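Local coordinates for protein 6-aminohexanoate-cyclic-dimer hydrolase (Arthrobacter sp., PDB 3A2Q) that hydrolyses the cyclic dimer of 6-aminohexanoate, a by-product of nylon-6 manufacture, to the linear dimer, at residues K72-V77 with T118-M123; I82-I87 with E132-T137; V165-D170 with A210-F215; Q126-P131 with G144-G149. The protein carries 1 engineered substitution. One frame throughout, in Å; residues are numbered along the deposited sequence.

How the interactions relate
Interaction 3 pairs two strands of the central sheet near the middle of the chain, and interaction 1 sits against it: NZ of K72, the last residue of strand 68-72, lies 2.7 Å from N169 OD1, beside S150 and the engineered A174. Interaction 2 backs interaction 1 on the side remote from the ligand, D73 OD2 meeting T84 OG1 at 2.6 Å and T120 O meeting S86 OG at 2.6 Å. Interaction 4 shapes the loop that runs into S150 and connects to interaction 2 through T137 N and T129 O, 2.8 Å apart. Interactions 3 and 4 do not touch, their nearest atoms being about 6 Å apart, yet both contribute residues to the pocket holding 6-aminohexanoic acid.

Interaction 1 of 4, residues K72-V77 with T118-M123; sequences KDLTVV and TNTPEM
K72 reaches across T120 to a point where two groups grip its NZ, OD1 of N169 and OG of S150. This is consistent with the Ser-Ser-Lys site of the amidase family: K72 and S150 probably form the charge relay, and the engineered A174 stands where the acyl-ester residue is expected. The lysine chain is extended throughout, its CG anti to the backbone N (chi1 -176°), and it crosses the T120 side chain at about a right angle. K72 CE lies 3.4 Å from T120 OG1. That hydroxyl is committed within its own segment, since T120 OG1 donates to P121 O over 2.9 Å, on a lone pair in the carbonyl plane.

At the root of the lysine two parallel strands end together, K72 bridging T118. D73 N donates to T118 O over 3.3 Å with an N-H...O angle of 161°. T118 OG1 comes within 3.2 Å of K72 CA and finds its hydrogen-bond partner in S154. An inverse gamma turn centred on D73 then bends the chain, while the D73 carboxylate leads off to T84, S85, N83 and K117. Beyond the turn L74 heads toward M123, a residue of the ligand pocket. Both leucine methyls press on the M123 backbone: L74 CD1 is 3.7 Å from M123 CA, and L74 CD2 is 3.9 Å from M123 C.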
# COMPACT_ATOMS: atom_id res chain seq x y z
N LYS A 72 7.61 5.43 -3.15
CA LYS A 72 7.97 5.12 -1.77
C LYS A 72 9.48 4.86 -1.75
O LYS A 72 10.01 4.26 -2.68
CB LYS A 72 7.24 3.86 -1.30
CG LYS A 72 7.47 3.47 0.15
CD LYS A 72 6.71 2.20 0.49
CE LYS A 72 6.77 1.87 1.98
NZ LYS A 72 6.10 0.57 2.29
N ASP A 73 10.17 5.33 -0.72
CA ASP A 73 11.61 5.12 -0.64
C ASP A 73 11.92 3.76 -0.03
O ASP A 73 12.60 3.66 1.00
CB ASP A 73 12.29 6.24 0.17
CG ASP A 73 13.80 6.12 0.17
OD1 ASP A 73 14.37 5.74 -0.88
OD2 ASP A 73 14.43 6.40 1.21
N LEU A 74 11.40 2.72 -0.68
CA LEU A 74 11.60 1.35 -0.24
C LEU A 74 11.37 0.40 -1.42
O LEU A 74 10.48 0.63 -2.25
CB LEU A 74 10.60 1.00 0.87
CG LEU A 74 10.80 -0.33 1.59
CD1 LEU A 74 12.07 -0.28 2.45
CD2 LEU A 74 9.59 -0.62 2.47
N THR A 75 12.20 -0.63 -1.50
CA THR A 75 12.11 -1.65 -2.56
C THR A 75 12.51 -1.16 -3.95
O THR A 75 13.59 -1.48 -4.44
CB THR A 75 10.68 -2.25 -2.62
OG1 THR A 75 10.28 -2.66 -1.30
CG2 THR A 75 10.65 -3.48 -3.54
N VAL A 76 11.62 -0.40 -4.59
CA VAL A 76 11.91 0.11 -5.92
C VAL A 76 12.79 1.34 -5.76
O VAL A 76 12.64 2.08 -4.79
CB VAL A 76 10.62 0.49 -6.69
CG1 VAL A 76 9.73 -0.73 -6.85
CG2 VAL A 76 9.88 1.59 -5.96
N VAL A 77 13.70 1.56 -6.70
CA VAL A 77 14.59 2.71 -6.63
C VAL A 77 14.62 3.48 -7.94
O VAL A 77 14.21 2.97 -8.98
CB VAL A 77 16.03 2.28 -6.26
CG1 VAL A 77 16.06 1.71 -4.86
CG2 VAL A 77 16.55 1.25 -7.26
N THR A 118 8.42 9.22 -0.99
CA THR A 118 7.63 9.34 0.23
C THR A 118 8.17 8.59 1.43
O THR A 118 8.85 7.57 1.30
CB THR A 118 6.20 8.88 -0.03
OG1 THR A 118 6.23 7.57 -0.61
CG2 THR A 118 5.49 9.84 -0.96
N ASN A 119 7.82 9.08 2.62
CA ASN A 119 8.27 8.50 3.87
C ASN A 119 7.70 7.12 4.19
O ASN A 119 6.61 6.76 3.75
CB ASN A 119 7.98 9.48 5.01
CG ASN A 119 8.77 9.17 6.27
OD1 ASN A 119 9.86 8.59 6.21
ND2 ASN A 119 8.23 9.57 7.42
N THR A 120 8.46 6.36 4.98
CA THR A 120 8.10 5.00 5.39
C THR A 120 8.80 4.65 6.70
O THR A 120 9.83 5.24 7.04
CB THR A 120 8.57 3.96 4.34
OG1 THR A 120 8.47 2.64 4.88
CG2 THR A 120 10.03 4.22 3.96
N PRO A 121 8.24 3.71 7.47
CA PRO A 121 8.94 3.36 8.71
C PRO A 121 10.18 2.61 8.23
O PRO A 121 10.22 2.16 7.08
CB PRO A 121 7.94 2.46 9.45
CG PRO A 121 7.10 1.89 8.33
CD PRO A 121 6.91 3.07 7.42
N GLU A 122 11.20 2.49 9.08
CA GLU A 122 12.43 1.81 8.67
C GLU A 122 12.23 0.43 8.04
O GLU A 122 11.72 -0.49 8.67
CB GLU A 122 13.38 1.67 9.85
CG GLU A 122 14.69 1.02 9.47
CD GLU A 122 15.68 0.98 10.60
OE1 GLU A 122 15.44 0.25 11.58
OE2 GLU A 122 16.71 1.69 10.51
N MET A 123 12.66 0.30 6.78
CA MET A 123 12.54 -0.95 6.04
C MET A 123 11.09 -1.44 6.00
O MET A 123 10.84 -2.63 5.78
CB MET A 123 13.46 -2.02 6.65
CG MET A 123 14.95 -1.64 6.58
SD MET A 123 16.09 -2.93 7.15
CE MET A 123 16.08 -2.64 8.95

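Interaction 2 of 4, residues I82-I87 with E132-T137; sequences INTSSI and EAWGAT
S86 and A133 mark the closest approach of two irregular backbones, their CA atoms 5.6 Å apart. In 82-87 the chain turns sharply, S85 and S86 both having positive phi, and I87 N closes the turn by bonding to T84 O before I87 takes the N-cap position of helix 88-93. A water spans the two backbones, donating to S86 O at 2.8 Å and accepting from A133 N at 3.2 Å. Next to this bridge the A133 methyl rests on the S86 carbonyl, with A133 CB 3.8 Å from S86 O.

The side-chain contact is carried by W134. Its NE1 donates to T84 OG1 over 3.1 Å at an N-H...O angle of 161°, and the hydroxyl oxygen lies only 11° out of the indole plane. T84 OG1 sits between the backbone N and the carbonyl carbon (chi1 68°), consistent with an ST turn in which it also meets S86 N, although the place of that nitrogen is less sure. The indole bond ties the loop following strand 68-72 to that following strand 113-118 in the amidase fold, and T84 OG1 is also hydrogen-bonded to D73. Further along the indole, T84 CG2 is 3.9 Å from W134 CZ2. A phenylalanine in place of W134 would lack the indole N-H, and T84 OG1 would probably be left without this donor and a gap opened beside T84 CG2. I46 and I47 of strand 45-48 touch the indole as well, while S86 OG, hydrogen-bonded to T120 O, comes to 3.5 Å from W134 CD1.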
# COMPACT_ATOMS: atom_id res chain seq x y z
N ILE A 82 18.68 9.58 -3.97
CA ILE A 82 18.89 9.14 -2.60
C ILE A 82 17.98 7.95 -2.27
O ILE A 82 16.80 7.95 -2.63
CB ILE A 82 18.60 10.28 -1.60
CG1 ILE A 82 19.63 11.40 -1.78
CG2 ILE A 82 18.65 9.76 -0.17
CD1 ILE A 82 21.04 11.00 -1.41
N ASN A 83 18.53 6.95 -1.59
CA ASN A 83 17.77 5.76 -1.20
C ASN A 83 18.12 5.43 0.24
O ASN A 83 19.21 4.92 0.52
CB ASN A 83 18.14 4.59 -2.11
CG ASN A 83 17.36 3.33 -1.79
OD1 ASN A 83 17.88 2.22 -1.88
ND2 ASN A 83 16.09 3.50 -1.43
N THR A 84 17.20 5.70 1.17
CA THR A 84 17.46 5.44 2.58
C THR A 84 16.71 4.26 3.19
O THR A 84 17.21 3.60 4.10
CB THR A 84 17.12 6.68 3.44
OG1 THR A 84 15.71 6.90 3.42
CG2 THR A 84 17.83 7.92 2.89
N SER A 85 15.50 4.00 2.69
CA SER A 85 14.68 2.92 3.23
C SER A 85 14.44 3.25 4.70
O SER A 85 14.14 2.38 5.51
CB SER A 85 15.39 1.57 3.11
OG SER A 85 15.48 1.16 1.76
N SER A 86 14.60 4.54 5.02
CA SER A 86 14.44 5.05 6.37
C SER A 86 15.36 4.41 7.40
O SER A 86 14.99 4.24 8.56
CB SER A 86 12.98 4.96 6.81
OG SER A 86 12.22 5.97 6.17
N ILE A 87 16.56 4.06 6.96
CA ILE A 87 17.56 3.49 7.84
C ILE A 87 18.50 4.64 8.18
O ILE A 87 19.07 5.27 7.28
CB ILE A 87 18.37 2.36 7.16
CG1 ILE A 87 17.42 1.23 6.73
CG2 ILE A 87 19.42 1.82 8.12
CD1 ILE A 87 18.11 0.10 5.98
N GLU A 132 12.65 7.07 12.86
CA GLU A 132 13.56 7.94 13.59
C GLU A 132 14.35 8.79 12.59
O GLU A 132 14.64 9.96 12.83
CB GLU A 132 14.55 7.11 14.42
CG GLU A 132 13.95 6.48 15.67
CD GLU A 132 14.90 5.51 16.35
OE1 GLU A 132 16.12 5.77 16.34
OE2 GLU A 132 14.42 4.50 16.90
N ALA A 133 14.66 8.18 11.44
CA ALA A 133 15.43 8.84 10.40
C ALA A 133 14.81 10.09 9.78
O ALA A 133 15.50 11.09 9.59
CB ALA A 133 15.76 7.84 9.30
N TRP A 134 13.52 10.05 9.45
CA TRP A 134 12.87 11.21 8.83
C TRP A 134 11.79 11.90 9.64
O TRP A 134 11.29 12.95 9.25
CB TRP A 134 12.27 10.82 7.48
CG TRP A 134 13.27 10.41 6.45
CD1 TRP A 134 13.70 9.14 6.18
CD2 TRP A 134 13.96 11.27 5.54
NE1 TRP A 134 14.61 9.16 5.15
CE2 TRP A 134 14.79 10.45 4.74
CE3 TRP A 134 13.97 12.65 5.32
CZ2 TRP A 134 15.62 10.97 3.74
CZ3 TRP A 134 14.78 13.17 4.32
CH2 TRP A 134 15.60 12.33 3.54
N GLY A 135 11.41 11.31 10.77
CA GLY A 135 10.37 11.91 11.58
C GLY A 135 9.03 11.36 11.15
O GLY A 135 8.92 10.69 10.13
N ALA A 136 7.99 11.65 11.93
CA ALA A 136 6.66 11.15 11.62
C ALA A 136 5.96 11.84 10.47
O ALA A 136 6.13 13.04 10.24
CB ALA A 136 5.79 11.23 12.87
N THR A 137 5.18 11.06 9.72
CA THR A 137 4.38 11.62 8.65
C THR A 137 3.03 11.79 9.34
O THR A 137 2.57 10.87 10.02
CB THR A 137 4.22 10.66 7.45
OG1 THR A 137 5.48 10.49 6.79
CG2 THR A 137 3.20 11.22 6.46
O HOH W 1 14.74 5.02 11.21

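Interaction 3 of 4, residues V165-D170 with A210-F215; sequences VAHGND and AHEGLF
Two neighbouring antiparallel strands of the central mixed sheet, 165-170 and 211-215, meet here with A166, G168 and D170 as the hydrogen-bonded partners of F215, G213 and H211. The short strand axes run at 140° to each other. G213 N donates to G168 O over 2.7 Å, while the return bond from G168 N to G213 O is weak. At the end where D170 lines the 6-aminohexanoic acid pocket, D170 N bonds to H211 O at 2.6 Å, and H211 N to D170 O at 2.8 Å. A CB on G168 would collide with F215 CE2 as the ring is placed here, which suits a glycine.

On the sheet face bearing H167, N169 and E212, one carboxylate oxygen serves two side chains. The E212 chain folds at chi2 (-46°), and its OE2 receives H167 NE2 over 2.8 Å, with the imidazole and carboxylate planes only 14° apart. N169 lies beside E212, pointing the same way, and N169 ND2 gives OE2 a weaker bond of 3.4 Å. An alanine in place of E212 would probably leave H167 NE2 without its acceptor and the N169 amide freer to turn.

E212 thus probably helps, through a weak bond, to position N169, whose OD1 in turn receives a hydrogen bond from K72 NZ. If ionised, the E212 carboxylate would probably polarise the H167 imidazole and the N169 amide.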
# COMPACT_ATOMS: atom_id res chain seq x y z
N VAL A 165 -1.56 10.20 -7.97
CA VAL A 165 -1.29 8.78 -7.80
C VAL A 165 0.09 8.58 -7.19
O VAL A 165 0.95 9.45 -7.28
CB VAL A 165 -1.33 8.03 -9.16
CG1 VAL A 165 -2.68 8.24 -9.82
CG2 VAL A 165 -0.21 8.52 -10.05
N ALA A 166 0.30 7.42 -6.57
CA ALA A 166 1.58 7.13 -5.95
C ALA A 166 1.80 5.64 -5.81
O ALA A 166 0.85 4.85 -5.87
CB ALA A 166 1.66 7.79 -4.58
N HIS A 167 3.05 5.27 -5.61
CA HIS A 167 3.45 3.88 -5.44
C HIS A 167 3.66 3.55 -3.96
O HIS A 167 3.82 4.44 -3.12
CB HIS A 167 4.74 3.62 -6.22
CG HIS A 167 5.57 2.50 -5.67
ND1 HIS A 167 6.36 2.64 -4.55
CD2 HIS A 167 5.71 1.21 -6.06
CE1 HIS A 167 6.95 1.49 -4.28
NE2 HIS A 167 6.57 0.60 -5.18
N GLY A 168 3.65 2.26 -3.67
CA GLY A 168 3.86 1.78 -2.32
C GLY A 168 3.93 0.27 -2.40
O GLY A 168 3.78 -0.30 -3.49
N ASN A 169 4.23 -0.40 -1.29
CA ASN A 169 4.23 -1.85 -1.31
C ASN A 169 3.40 -2.33 -0.14
O ASN A 169 3.10 -1.56 0.78
CB ASN A 169 5.63 -2.46 -1.32
CG ASN A 169 6.67 -1.58 -0.69
OD1 ASN A 169 6.66 -1.37 0.52
ND2 ASN A 169 7.58 -1.06 -1.51
N ASP A 170 3.07 -3.61 -0.16
CA ASP A 170 2.15 -4.17 0.83
C ASP A 170 2.53 -5.61 1.18
O ASP A 170 2.40 -6.51 0.35
CB ASP A 170 0.76 -4.09 0.17
CG ASP A 170 -0.37 -4.40 1.11
OD1 ASP A 170 -0.31 -5.42 1.81
OD2 ASP A 170 -1.34 -3.60 1.13
N ALA A 210 5.08 -9.84 0.12
CA ALA A 210 5.23 -8.42 -0.22
C ALA A 210 4.86 -8.15 -1.68
O ALA A 210 5.48 -8.70 -2.59
CB ALA A 210 6.66 -7.96 0.06
N HIS A 211 3.85 -7.31 -1.89
CA HIS A 211 3.37 -6.96 -3.22
C HIS A 211 3.55 -5.46 -3.47
O HIS A 211 3.38 -4.67 -2.54
CB HIS A 211 1.85 -7.17 -3.36
CG HIS A 211 1.36 -8.56 -3.08
ND1 HIS A 211 1.59 -9.22 -1.90
CD2 HIS A 211 0.51 -9.35 -3.79
CE1 HIS A 211 0.90 -10.35 -1.88
NE2 HIS A 211 0.23 -10.45 -3.01
N GLU A 212 3.87 -5.07 -4.70
CA GLU A 212 3.95 -3.65 -5.01
C GLU A 212 2.49 -3.26 -5.20
O GLU A 212 1.71 -4.05 -5.75
CB GLU A 212 4.75 -3.38 -6.29
CG GLU A 212 6.21 -3.79 -6.22
CD GLU A 212 6.88 -3.34 -4.93
OE1 GLU A 212 7.35 -4.21 -4.17
OE2 GLU A 212 6.93 -2.11 -4.68
N GLY A 213 2.13 -2.06 -4.75
CA GLY A 213 0.75 -1.61 -4.85
C GLY A 213 0.57 -0.22 -5.41
O GLY A 213 1.54 0.46 -5.74
N LEU A 214 -0.69 0.22 -5.48
CA LEU A 214 -1.03 1.51 -6.07
C LEU A 214 -1.99 2.36 -5.26
O LEU A 214 -2.91 1.83 -4.61
CB LEU A 214 -1.64 1.27 -7.45
CG LEU A 214 -0.82 0.35 -8.37
CD1 LEU A 214 -1.69 -0.12 -9.53
CD2 LEU A 214 0.41 1.08 -8.86
N PHE A 215 -1.79 3.68 -5.33
CA PHE A 215 -2.60 4.67 -4.63
C PHE A 215 -3.21 5.63 -5.65
O PHE A 215 -2.53 6.03 -6.60
CB PHE A 215 -1.74 5.52 -3.69
CG PHE A 215 -1.37 4.85 -2.41
CD1 PHE A 215 -2.30 4.71 -1.39
CD2 PHE A 215 -0.07 4.39 -2.21
CE1 PHE A 215 -1.95 4.11 -0.18
CE2 PHE A 215 0.29 3.79 -1.01
CZ PHE A 215 -0.64 3.66 0.01

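Interaction 4 of 4, residues Q126-P131 with G144-G149; sequences QVTTEP and GRSVGG
T128 and S146 meet through their hydroxyls, OG1 and OG being 2.7 Å apart, at the centre of a chain of polar groups. T128 OG1 donates to E130 OE2 over 2.6 Å, approaching the carboxylate from its anti side and 29° out of its plane. S146 OG, anti to its own backbone N (chi1 167°), accepts from G148 N at 2.9 Å, which makes an ST turn. A second link of hydroxyl to backbone lies nearby: T129 OG1 donates to G148 O over 2.8 Å, in the plane of that carbonyl.

Two waters add to the polar set, though the buried G149 O has no partner in the model. One donates to V127 O at 3.0 Å and is hydrogen-bonded to S146 OG; the other accepts from T129 N and V147 N, joining the two backbones.

Backbone packing is close where V127 faces G149, their CA atoms 3.9 Å apart. A CB on G149 would collide with V127 C and T128 N; at G148 the positive phi itself favours glycine. CA-H...O contacts run from G148 CA to V127 O and from T128 CA to G148 O. The apolar share is modest, V147 CG2 resting 3.8 Å from T129 CB.

Segment 144-149 leads into the glycine- and serine-rich loop of the amidase family, which runs through S150 of the probable charge relay to helix 152-159; 126-131 is an earlier part of the connection after strand 113-118, and Q126 lines the 6-aminohexanoic acid pocket. V127 packs on helix 416-422 and on I177 of helix 176-182, whose C182 is touched by V147.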
# COMPACT_ATOMS: atom_id res chain seq x y z
N GLN A 126 6.73 -1.25 10.14
CA GLN A 126 5.67 -0.81 11.05
C GLN A 126 4.41 -0.48 10.28
O GLN A 126 4.45 -0.31 9.06
CB GLN A 126 6.10 0.45 11.82
CG GLN A 126 7.32 0.32 12.74
CD GLN A 126 7.12 -0.65 13.89
OE1 GLN A 126 6.00 -0.85 14.36
NE2 GLN A 126 8.21 -1.26 14.35
N VAL A 127 3.27 -0.39 10.98
CA VAL A 127 2.02 -0.02 10.34
C VAL A 127 1.65 1.43 10.64
O VAL A 127 0.48 1.84 10.62
CB VAL A 127 0.85 -0.97 10.71
CG1 VAL A 127 0.95 -2.25 9.90
CG2 VAL A 127 0.85 -1.27 12.20
N THR A 128 2.67 2.21 10.96
CA THR A 128 2.53 3.64 11.17
C THR A 128 3.79 4.16 10.49
O THR A 128 4.72 3.38 10.26
CB THR A 128 2.51 4.06 12.65
OG1 THR A 128 2.19 5.46 12.71
CG2 THR A 128 3.86 3.84 13.31
N THR A 129 3.84 5.44 10.17
CA THR A 129 5.00 6.00 9.47
C THR A 129 5.66 7.07 10.32
O THR A 129 5.47 8.26 10.10
CB THR A 129 4.56 6.59 8.11
OG1 THR A 129 3.87 5.58 7.36
CG2 THR A 129 5.76 7.06 7.30
N GLU A 130 6.45 6.62 11.30
CA GLU A 130 7.14 7.51 12.22
C GLU A 130 8.58 7.03 12.43
O GLU A 130 8.99 6.68 13.54
CB GLU A 130 6.39 7.53 13.56
CG GLU A 130 4.95 8.04 13.43
CD GLU A 130 4.09 7.70 14.62
OE1 GLU A 130 4.53 7.92 15.77
OE2 GLU A 130 2.96 7.20 14.41
N PRO A 131 9.38 7.00 11.35
CA PRO A 131 10.77 6.56 11.42
C PRO A 131 11.63 7.56 12.18
O PRO A 131 11.36 8.76 12.14
CB PRO A 131 11.18 6.49 9.96
CG PRO A 131 10.40 7.61 9.35
CD PRO A 131 9.04 7.44 9.98
N GLY A 144 -2.56 15.29 14.30
CA GLY A 144 -2.13 14.58 15.49
C GLY A 144 -2.31 13.08 15.34
O GLY A 144 -2.02 12.32 16.26
N ARG A 145 -2.77 12.65 14.16
CA ARG A 145 -3.01 11.23 13.91
C ARG A 145 -2.03 10.60 12.93
O ARG A 145 -1.48 11.26 12.06
CB ARG A 145 -4.42 11.01 13.35
CG ARG A 145 -5.56 11.46 14.23
CD ARG A 145 -5.71 10.63 15.50
NE ARG A 145 -6.93 11.02 16.20
CZ ARG A 145 -8.08 10.37 16.15
NH1 ARG A 145 -8.19 9.25 15.43
NH2 ARG A 145 -9.14 10.85 16.78
N SER A 146 -1.86 9.29 13.08
CA SER A 146 -0.99 8.50 12.22
C SER A 146 -1.58 8.45 10.80
O SER A 146 -2.74 8.80 10.60
CB SER A 146 -0.87 7.08 12.77
OG SER A 146 -0.29 6.19 11.84
N VAL A 147 -0.77 8.02 9.84
CA VAL A 147 -1.23 7.89 8.46
C VAL A 147 -1.19 6.42 8.06
O VAL A 147 -1.34 6.08 6.89
CB VAL A 147 -0.33 8.70 7.48
CG1 VAL A 147 -0.51 10.19 7.71
CG2 VAL A 147 1.15 8.30 7.65
N GLY A 148 -1.02 5.56 9.06
CA GLY A 148 -0.93 4.13 8.79
C GLY A 148 0.46 3.86 8.25
O GLY A 148 1.31 4.75 8.26
N GLY A 149 0.70 2.64 7.78
CA GLY A 149 2.01 2.31 7.25
C GLY A 149 1.98 0.95 6.58
O GLY A 149 0.97 0.26 6.68
O HOH W 2 -1.38 3.67 12.18
O HOH W 3 2.29 8.21 10.88